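Local coordinates for Glyco_hydro_cc domain-containing protein (Blastomyces gilchristii, PDB 6UB0), which acts as a curdlan-specific exo-beta-1,3-glucanase of glycoside hydrolase family 128, cleaving beta-1,3-glucan chains, at residues I12-A17 / F210-V215; L106-V111 / F138-W143; T171-E176 / V203-S208. One frame throughout, in Å; residues are numbered along the deposited sequence.

Contacts 2 and 3 form one continuous piece of parallel sheet, because strands 138-146 and 172-180 are neighbours; their centres lie about 8 Å apart. The join is seen in the probable hydrogen bond between Trp143 N and Glu176 O, 2.9 Å, and in His142 CE1, which packs 3.1 Å from Glu176 OE2. Contact 1 stands farther off, its centre about 18 Å from that of contact 3 and 22 Å from that of contact 2, but helix 211-214 directly follows strand 203-208 in the chain. All three supply the glycan pocket: Phe210 from contact 1, His142 from contact 2 and Glu176 from contact 3.

Contact 1. Residues I12-A17 / F210-V215; sequences INLLTA and FVDNLV. With BGC (beta-D-glucopyranose), chain B.
Leu14 meets Val211, Asp212 and Val215 through carbon alone, mostly against other apolar groups. Its CB sits 3.8 Å from Val211 CG1, while the CD2 branch reaches toward Val215 CG1 at 4.2 Å. Two smaller contacts flank it. Leu15 CD2 touches Val211 CG2 at 4.0 Å, the two side chains crossing at about a right angle, and Ala17 CB lies 4.0 Å from Val215 CG2. Val211 therefore divides its methyls, CG1 to Leu14 and CG2 to Leu15; with CG1 anti to the backbone N (chi1 159°), CG2 falls beside that nitrogen.

The carboxylate of Asp212 is met by carbon: Leu14 CD1 approaches OD2 to 3.6 Å. Its hydrogen bonds lie elsewhere, with OD1 taken by the backbone N of Asn10 and OD2 by that of Asn11, so both oxygens are tied to the chain leading into segment 12-17.

No hydrogen bond runs directly between 12-17 and 210-215. Each is held internally instead, the first by 3-10 bonds such as Leu15 N to Ile12 O, 3.2 Å, the second by turns such as Leu214 N to Val211 O, 2.8 Å.

The ligand contact belongs to Phe210, which follows a cis peptide bond. The glucose C6 lies 3.8 Å above one face of its ring, displaced toward the rim, and Trp29 meets the same ring nearly perpendicularly. Packing between the segments after strands 5-8 and 203-208 is consistent with closure of a TIM barrel between its first and last strands, beside the glycan pocket.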
# COMPACT_ATOMS: atom_id res chain seq x y z
N ILE A 12 -9.59 -14.22 1.13
CA ILE A 12 -8.89 -14.30 2.44
C ILE A 12 -8.38 -15.74 2.65
O ILE A 12 -7.34 -15.92 3.32
CB ILE A 12 -9.71 -13.77 3.62
CG1 ILE A 12 -8.78 -13.57 4.81
CG2 ILE A 12 -10.89 -14.66 3.94
CD1 ILE A 12 -9.31 -12.64 5.88
N ASN A 13 -9.03 -16.71 1.99
CA ASN A 13 -8.67 -18.16 2.00
C ASN A 13 -7.19 -18.33 1.62
O ASN A 13 -6.54 -19.17 2.25
CB ASN A 13 -9.56 -18.97 1.05
CG ASN A 13 -11.00 -19.01 1.51
OD1 ASN A 13 -11.28 -19.38 2.65
ND2 ASN A 13 -11.94 -18.62 0.64
N LEU A 14 -6.65 -17.53 0.70
CA LEU A 14 -5.29 -17.83 0.16
C LEU A 14 -4.14 -17.38 1.07
O LEU A 14 -2.98 -17.78 0.81
CB LEU A 14 -5.14 -17.19 -1.21
CG LEU A 14 -6.38 -17.28 -2.10
CD1 LEU A 14 -6.16 -16.49 -3.37
CD2 LEU A 14 -6.72 -18.72 -2.41
N LEU A 15 -4.41 -16.63 2.13
CA LEU A 15 -3.36 -16.17 3.07
C LEU A 15 -2.76 -17.38 3.81
O LEU A 15 -1.61 -17.31 4.19
CB LEU A 15 -3.96 -15.13 4.03
CG LEU A 15 -4.56 -13.91 3.34
CD1 LEU A 15 -5.33 -13.05 4.32
CD2 LEU A 15 -3.51 -13.08 2.65
N THR A 16 -3.51 -18.47 3.97
CA THR A 16 -2.96 -19.72 4.60
C THR A 16 -1.69 -20.19 3.86
O THR A 16 -0.75 -20.61 4.53
CB THR A 16 -4.05 -20.78 4.74
OG1 THR A 16 -4.78 -20.38 5.90
CG2 THR A 16 -3.49 -22.18 4.91
N ALA A 17 -1.62 -20.06 2.54
CA ALA A 17 -0.46 -20.53 1.75
C ALA A 17 0.81 -19.82 2.22
O ALA A 17 1.88 -20.36 2.00
CB ALA A 17 -0.69 -20.36 0.28
N PHE A 210 0.10 -9.57 -6.37
CA PHE A 210 -0.51 -9.66 -5.05
C PHE A 210 -0.78 -11.15 -4.74
O PHE A 210 -0.54 -12.01 -5.63
CB PHE A 210 -1.81 -8.88 -4.96
CG PHE A 210 -2.99 -9.24 -5.87
CD1 PHE A 210 -2.88 -9.29 -7.24
CD2 PHE A 210 -4.22 -9.49 -5.29
CE1 PHE A 210 -3.97 -9.59 -8.02
CE2 PHE A 210 -5.32 -9.79 -6.08
CZ PHE A 210 -5.19 -9.82 -7.43
N VAL A 211 -1.27 -11.44 -3.54
CA VAL A 211 -1.46 -12.83 -3.04
C VAL A 211 -2.21 -13.65 -4.10
O VAL A 211 -1.77 -14.76 -4.47
CB VAL A 211 -2.21 -12.80 -1.69
CG1 VAL A 211 -2.87 -14.14 -1.39
CG2 VAL A 211 -1.29 -12.31 -0.59
N ASP A 212 -3.32 -13.14 -4.60
CA ASP A 212 -4.23 -13.97 -5.43
C ASP A 212 -3.52 -14.35 -6.73
O ASP A 212 -4.00 -15.29 -7.36
CB ASP A 212 -5.57 -13.31 -5.73
CG ASP A 212 -6.32 -12.98 -4.46
OD1 ASP A 212 -5.68 -12.42 -3.56
OD2 ASP A 212 -7.55 -13.31 -4.36
N ASN A 213 -2.48 -13.63 -7.16
CA ASN A 213 -1.76 -14.00 -8.39
C ASN A 213 -0.57 -14.89 -8.01
O ASN A 213 0.01 -15.45 -8.92
CB ASN A 213 -1.25 -12.80 -9.20
CG ASN A 213 -2.34 -12.02 -9.92
OD1 ASN A 213 -3.50 -12.40 -9.95
ND2 ASN A 213 -1.96 -10.93 -10.53
N LEU A 214 -0.17 -14.93 -6.73
CA LEU A 214 1.04 -15.64 -6.23
C LEU A 214 0.69 -17.07 -5.82
O LEU A 214 1.61 -17.81 -5.50
CB LEU A 214 1.61 -14.88 -5.04
CG LEU A 214 2.30 -13.55 -5.36
CD1 LEU A 214 2.71 -12.85 -4.07
CD2 LEU A 214 3.50 -13.78 -6.26
N VAL A 215 -0.61 -17.38 -5.76
CA VAL A 215 -1.23 -18.71 -5.48
C VAL A 215 -2.08 -19.10 -6.69
O VAL A 215 -2.73 -18.20 -7.26
CB VAL A 215 -2.05 -18.57 -4.19
CG1 VAL A 215 -2.88 -19.80 -3.87
CG2 VAL A 215 -1.15 -18.18 -3.04
C2 BGC B . -8.63 -2.56 -7.44
C3 BGC B . -9.11 -3.31 -6.23
C4 BGC B . -8.71 -4.75 -6.43
C5 BGC B . -7.19 -4.85 -6.69
C6 BGC B . -6.55 -6.21 -7.02
C1 BGC B . -7.17 -2.75 -7.72
O2 BGC B . -8.88 -1.18 -7.15
O3 BGC B . -10.52 -3.09 -5.93
O4 BGC B . -9.17 -5.38 -5.23
O5 BGC B . -6.78 -4.12 -7.85
O6 BGC B . -7.36 -6.81 -8.08

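Contact 2. Residues L106-V111 / F138-W143; sequences LGSPAV and FLAVHW
Phe138 lays one face of its ring over the CA of Gly107, a CH-pi contact in kind, although the carbons are modelled too close for their separations to carry weight. The two residues pair in register between parallel strands 105-111 and 138-146, which helix 119-130 connects as a beta-alpha-beta unit of the TIM-barrel core. The short segments run at 32° to each other.

Backbone bonds open the pairing regularly: Phe138 N donates to Leu106 O at 3.2 Å, and Ser108 N to Phe138 O at 2.8 Å. The pattern then changes, since a side chain takes the place of a main-chain acceptor. With OG set between the backbone N and the carbonyl carbon (chi1 84°), the Ser108 hydroxyl receives Ala140 N at 3.0 Å in a nearly straight bond, 167° at the hydrogen. Ser108 OG also gives its proton to Pro109 O, at a short 2.5 Å and from above that carbonyl's plane. It thus serves as acceptor toward one strand and donor within the other, next to a proline that has no N-H to offer. Beyond it the pairing is looser, Val111 N reaching Ala140 O only weakly at 3.4 Å, before His142 N closes on Val111 O at 2.9 Å.

On the face that also holds Phe138, the methyls Ala110 CB and Ala140 CB touch at 3.6 Å. On the other face Val111 packs against Trp122 and Met123 of helix 119-130. His142 belongs to the glycan pocket, and its ND1 is hydrogen-bonded to Glu75. The other ring nitrogen, His142 NE2, lies 3.5 Å from Ala110 CB, which approaches the ring obliquely.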
# COMPACT_ATOMS: atom_id res chain seq x y z
N LEU A 106 -2.22 7.16 9.81
CA LEU A 106 -2.98 7.46 8.58
C LEU A 106 -2.00 7.44 7.40
O LEU A 106 -0.90 8.11 7.46
CB LEU A 106 -3.67 8.81 8.75
CG LEU A 106 -4.58 8.91 9.97
CD1 LEU A 106 -5.26 10.29 10.05
CD2 LEU A 106 -5.60 7.78 9.98
N GLY A 107 -2.35 6.66 6.38
CA GLY A 107 -1.57 6.53 5.15
C GLY A 107 -2.18 7.35 4.04
O GLY A 107 -3.38 7.39 3.92
N SER A 108 -1.36 8.07 3.30
CA SER A 108 -1.87 8.93 2.21
C SER A 108 -2.66 8.11 1.18
O SER A 108 -2.58 6.88 1.11
CB SER A 108 -0.73 9.59 1.53
OG SER A 108 -0.22 8.70 0.57
N PRO A 109 -3.41 8.78 0.30
CA PRO A 109 -3.89 8.11 -0.91
C PRO A 109 -2.63 7.54 -1.57
O PRO A 109 -1.53 8.13 -1.52
CB PRO A 109 -4.55 9.23 -1.71
CG PRO A 109 -4.83 10.29 -0.66
CD PRO A 109 -3.62 10.24 0.23
N ALA A 110 -2.79 6.40 -2.24
CA ALA A 110 -1.70 5.63 -2.86
C ALA A 110 -1.65 5.97 -4.36
O ALA A 110 -2.67 5.75 -5.03
CB ALA A 110 -1.93 4.14 -2.72
N VAL A 111 -0.60 6.61 -4.81
CA VAL A 111 -0.50 6.97 -6.26
C VAL A 111 0.16 5.86 -7.06
O VAL A 111 1.03 5.18 -6.56
CB VAL A 111 0.16 8.34 -6.45
CG1 VAL A 111 -0.80 9.38 -5.91
CG2 VAL A 111 1.51 8.43 -5.79
N PHE A 138 2.21 8.38 6.92
CA PHE A 138 3.02 7.69 5.88
C PHE A 138 2.37 7.86 4.51
O PHE A 138 1.16 8.01 4.46
CB PHE A 138 3.22 6.22 6.29
CG PHE A 138 1.96 5.39 6.31
CD1 PHE A 138 1.53 4.73 5.17
CD2 PHE A 138 1.22 5.25 7.47
CE1 PHE A 138 0.37 3.96 5.20
CE2 PHE A 138 0.05 4.50 7.50
CZ PHE A 138 -0.37 3.85 6.36
N LEU A 139 3.18 8.00 3.46
CA LEU A 139 2.72 7.98 2.05
C LEU A 139 2.52 6.53 1.63
O LEU A 139 3.33 5.72 1.98
CB LEU A 139 3.75 8.61 1.10
CG LEU A 139 4.17 10.05 1.38
CD1 LEU A 139 4.94 10.63 0.20
CD2 LEU A 139 2.95 10.93 1.66
N ALA A 140 1.50 6.28 0.82
CA ALA A 140 1.30 4.98 0.15
C ALA A 140 1.63 5.24 -1.32
O ALA A 140 1.15 6.24 -1.90
CB ALA A 140 -0.11 4.49 0.34
N VAL A 141 2.46 4.39 -1.93
CA VAL A 141 2.76 4.46 -3.39
C VAL A 141 2.73 3.07 -4.04
O VAL A 141 2.85 2.03 -3.34
CB VAL A 141 4.16 5.08 -3.61
CG1 VAL A 141 4.25 6.48 -2.98
CG2 VAL A 141 5.24 4.12 -3.12
N HIS A 142 2.62 3.04 -5.35
CA HIS A 142 2.56 1.80 -6.15
C HIS A 142 3.57 1.84 -7.30
O HIS A 142 3.62 2.91 -7.90
CB HIS A 142 1.25 1.70 -6.85
CG HIS A 142 0.08 1.49 -5.99
ND1 HIS A 142 -1.15 1.52 -6.49
CD2 HIS A 142 -0.03 1.27 -4.66
CE1 HIS A 142 -2.03 1.25 -5.55
NE2 HIS A 142 -1.37 1.11 -4.39
N TRP A 143 4.23 0.72 -7.66
CA TRP A 143 5.09 0.66 -8.86
C TRP A 143 4.83 -0.65 -9.62
O TRP A 143 4.93 -1.72 -8.98
CB TRP A 143 6.56 0.83 -8.47
CG TRP A 143 7.43 0.89 -9.68
CD1 TRP A 143 7.73 2.00 -10.43
CD2 TRP A 143 7.98 -0.23 -10.38
NE1 TRP A 143 8.53 1.64 -11.49
CE2 TRP A 143 8.70 0.28 -11.49
CE3 TRP A 143 7.98 -1.60 -10.15
CZ2 TRP A 143 9.40 -0.55 -12.34
CZ3 TRP A 143 8.69 -2.43 -10.99
CH2 TRP A 143 9.38 -1.91 -12.09

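Contact 3. Residues T171-E176 / V203-S208; sequences TVWVTE and VERYAS. With GLC (alpha-D-glucopyranose), chain C.
Trp173 and Glu204 meet at the indole edge: chi1 of -58° sets Trp173 CG beside its own backbone N, while chi1 of 178° sets Glu204 CG anti to its N. The extended Glu204 chain beyond CG then carries OE2 to that edge, where Trp173 NE1 donates to it over 3.0 Å, with 170° at the hydrogen. OE2 lies in the indole plane and accepts on its anti lone pair, while forming a salt bridge with Arg105.

Arg205 runs alongside the same indole, pointing the same way. Arg205 CB sits over the five-membered ring of Trp173, 3.7 Å from its centroid, and farther out Arg205 NH1 comes within 3.6 Å of Trp173 CH2. The guanidinium is held by a salt bridge from NH2 to Glu41.

Parallel pairing follows in the backbone: Glu204 N donates to Val172 O and Val174 N to Arg205 O, and Ala207 N reaches Val174 O at 2.9 Å. Arg205 N is buried here without a partner in the model.

Where 171-176 ends, Glu176 meets the bound glucose: glucose O2 donates to Glu176 OE2 at 2.7 Å. Glucose O1 is modelled only 2.4 Å from Glu176 OE1, too short to be relied on. OE1 is also hydrogen-bonded to His144 NE2 and OE2 to Trp29 NE1.

Within the barrel, the Trp173 ring stacks on Phe138 of strand 138-146 and reaches strand 69-71, and Arg205 packs on strand 23-27. On the other face, Val203 and Tyr206 rest against Leu197 of helix 183-199, which connects strands 172-180 and 203-208 as a beta-alpha-beta unit.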
# COMPACT_ATOMS: atom_id res chain seq x y z
N THR A 171 7.93 8.48 6.44
CA THR A 171 8.06 7.13 5.84
C THR A 171 7.04 6.93 4.73
O THR A 171 6.09 7.74 4.64
CB THR A 171 7.93 6.05 6.92
OG1 THR A 171 8.53 4.85 6.42
CG2 THR A 171 6.49 5.81 7.32
N VAL A 172 7.24 5.90 3.90
CA VAL A 172 6.25 5.45 2.89
C VAL A 172 5.92 3.97 3.09
O VAL A 172 6.84 3.17 3.38
CB VAL A 172 6.66 5.71 1.42
CG1 VAL A 172 7.32 7.09 1.23
CG2 VAL A 172 7.54 4.64 0.80
N TRP A 173 4.69 3.59 2.75
CA TRP A 173 4.43 2.16 2.39
C TRP A 173 4.36 2.02 0.86
O TRP A 173 3.58 2.72 0.22
CB TRP A 173 3.14 1.63 3.00
CG TRP A 173 3.07 1.70 4.49
CD1 TRP A 173 3.86 2.41 5.35
CD2 TRP A 173 2.02 1.14 5.28
NE1 TRP A 173 3.41 2.25 6.64
CE2 TRP A 173 2.27 1.50 6.62
CE3 TRP A 173 0.92 0.32 4.97
CZ2 TRP A 173 1.45 1.06 7.65
CZ3 TRP A 173 0.07 -0.06 5.99
CH2 TRP A 173 0.34 0.30 7.32
N VAL A 174 5.06 1.03 0.33
CA VAL A 174 4.90 0.60 -1.09
C VAL A 174 3.82 -0.48 -1.10
O VAL A 174 4.13 -1.70 -0.87
CB VAL A 174 6.19 0.09 -1.74
CG1 VAL A 174 5.97 -0.11 -3.23
CG2 VAL A 174 7.41 0.98 -1.51
N THR A 175 2.60 -0.06 -1.20
CA THR A 175 1.44 -0.97 -0.96
C THR A 175 1.18 -1.85 -2.18
O THR A 175 0.39 -2.75 -2.08
CB THR A 175 0.19 -0.21 -0.48
OG1 THR A 175 -0.12 0.86 -1.35
CG2 THR A 175 0.37 0.45 0.88
N GLU A 176 1.80 -1.52 -3.33
CA GLU A 176 1.79 -2.39 -4.52
C GLU A 176 3.15 -2.27 -5.21
O GLU A 176 3.52 -1.17 -5.57
CB GLU A 176 0.78 -1.99 -5.58
CG GLU A 176 -0.68 -2.19 -5.24
CD GLU A 176 -1.67 -1.79 -6.31
OE1 GLU A 176 -1.24 -1.50 -7.44
OE2 GLU A 176 -2.86 -1.69 -5.99
N VAL A 203 11.25 3.04 3.84
CA VAL A 203 10.11 2.09 3.57
C VAL A 203 9.72 1.36 4.85
O VAL A 203 10.44 0.41 5.22
CB VAL A 203 10.46 1.10 2.45
CG1 VAL A 203 9.37 0.06 2.26
CG2 VAL A 203 10.72 1.84 1.15
N GLU A 204 8.62 1.78 5.50
CA GLU A 204 8.07 1.22 6.76
C GLU A 204 7.45 -0.15 6.48
O GLU A 204 7.63 -1.05 7.32
CB GLU A 204 6.99 2.12 7.39
CG GLU A 204 6.34 1.59 8.68
CD GLU A 204 5.64 2.58 9.62
OE1 GLU A 204 6.14 2.81 10.77
OE2 GLU A 204 4.58 3.09 9.25
N ARG A 205 6.67 -0.27 5.40
CA ARG A 205 5.92 -1.50 5.02
C ARG A 205 5.78 -1.61 3.51
O ARG A 205 5.84 -0.56 2.81
CB ARG A 205 4.55 -1.54 5.69
CG ARG A 205 4.59 -1.95 7.16
CD ARG A 205 3.20 -2.22 7.69
NE ARG A 205 3.16 -2.88 8.98
CZ ARG A 205 2.07 -3.09 9.71
NH1 ARG A 205 0.89 -2.67 9.29
NH2 ARG A 205 2.17 -3.75 10.87
N TYR A 206 5.67 -2.85 3.00
CA TYR A 206 5.44 -3.06 1.54
C TYR A 206 4.63 -4.33 1.29
O TYR A 206 4.60 -5.19 2.20
CB TYR A 206 6.75 -3.02 0.75
CG TYR A 206 7.70 -4.13 1.13
CD1 TYR A 206 7.51 -5.41 0.66
CD2 TYR A 206 8.72 -3.90 2.05
CE1 TYR A 206 8.34 -6.44 1.06
CE2 TYR A 206 9.58 -4.92 2.43
CZ TYR A 206 9.34 -6.21 1.98
OH TYR A 206 10.15 -7.22 2.39
N ALA A 207 4.10 -4.48 0.07
CA ALA A 207 3.33 -5.65 -0.40
C ALA A 207 3.55 -5.83 -1.90
O ALA A 207 3.22 -4.93 -2.71
CB ALA A 207 1.87 -5.49 -0.11
N SER A 208 4.08 -6.97 -2.28
CA SER A 208 4.12 -7.36 -3.70
C SER A 208 2.70 -7.57 -4.18
O SER A 208 1.82 -7.96 -3.35
CB SER A 208 4.93 -8.60 -3.94
OG SER A 208 5.74 -8.38 -5.09
C1 GLC C . -3.31 -1.06 -9.82
C2 GLC C . -4.68 -0.96 -9.14
C3 GLC C . -5.52 -2.20 -9.41
C4 GLC C . -5.54 -2.49 -10.94
C5 GLC C . -4.16 -2.48 -11.53
C6 GLC C . -4.08 -2.74 -13.05
O1 GLC C . -2.54 -2.20 -9.39
O2 GLC C . -4.68 -0.76 -7.71
O3 GLC C . -6.83 -2.01 -8.87
O4 GLC C . -6.02 -3.78 -11.13
O5 GLC C . -3.58 -1.21 -11.24
O6 GLC C . -5.25 -2.19 -13.58
O HOH W 1 -0.01 -5.36 -3.63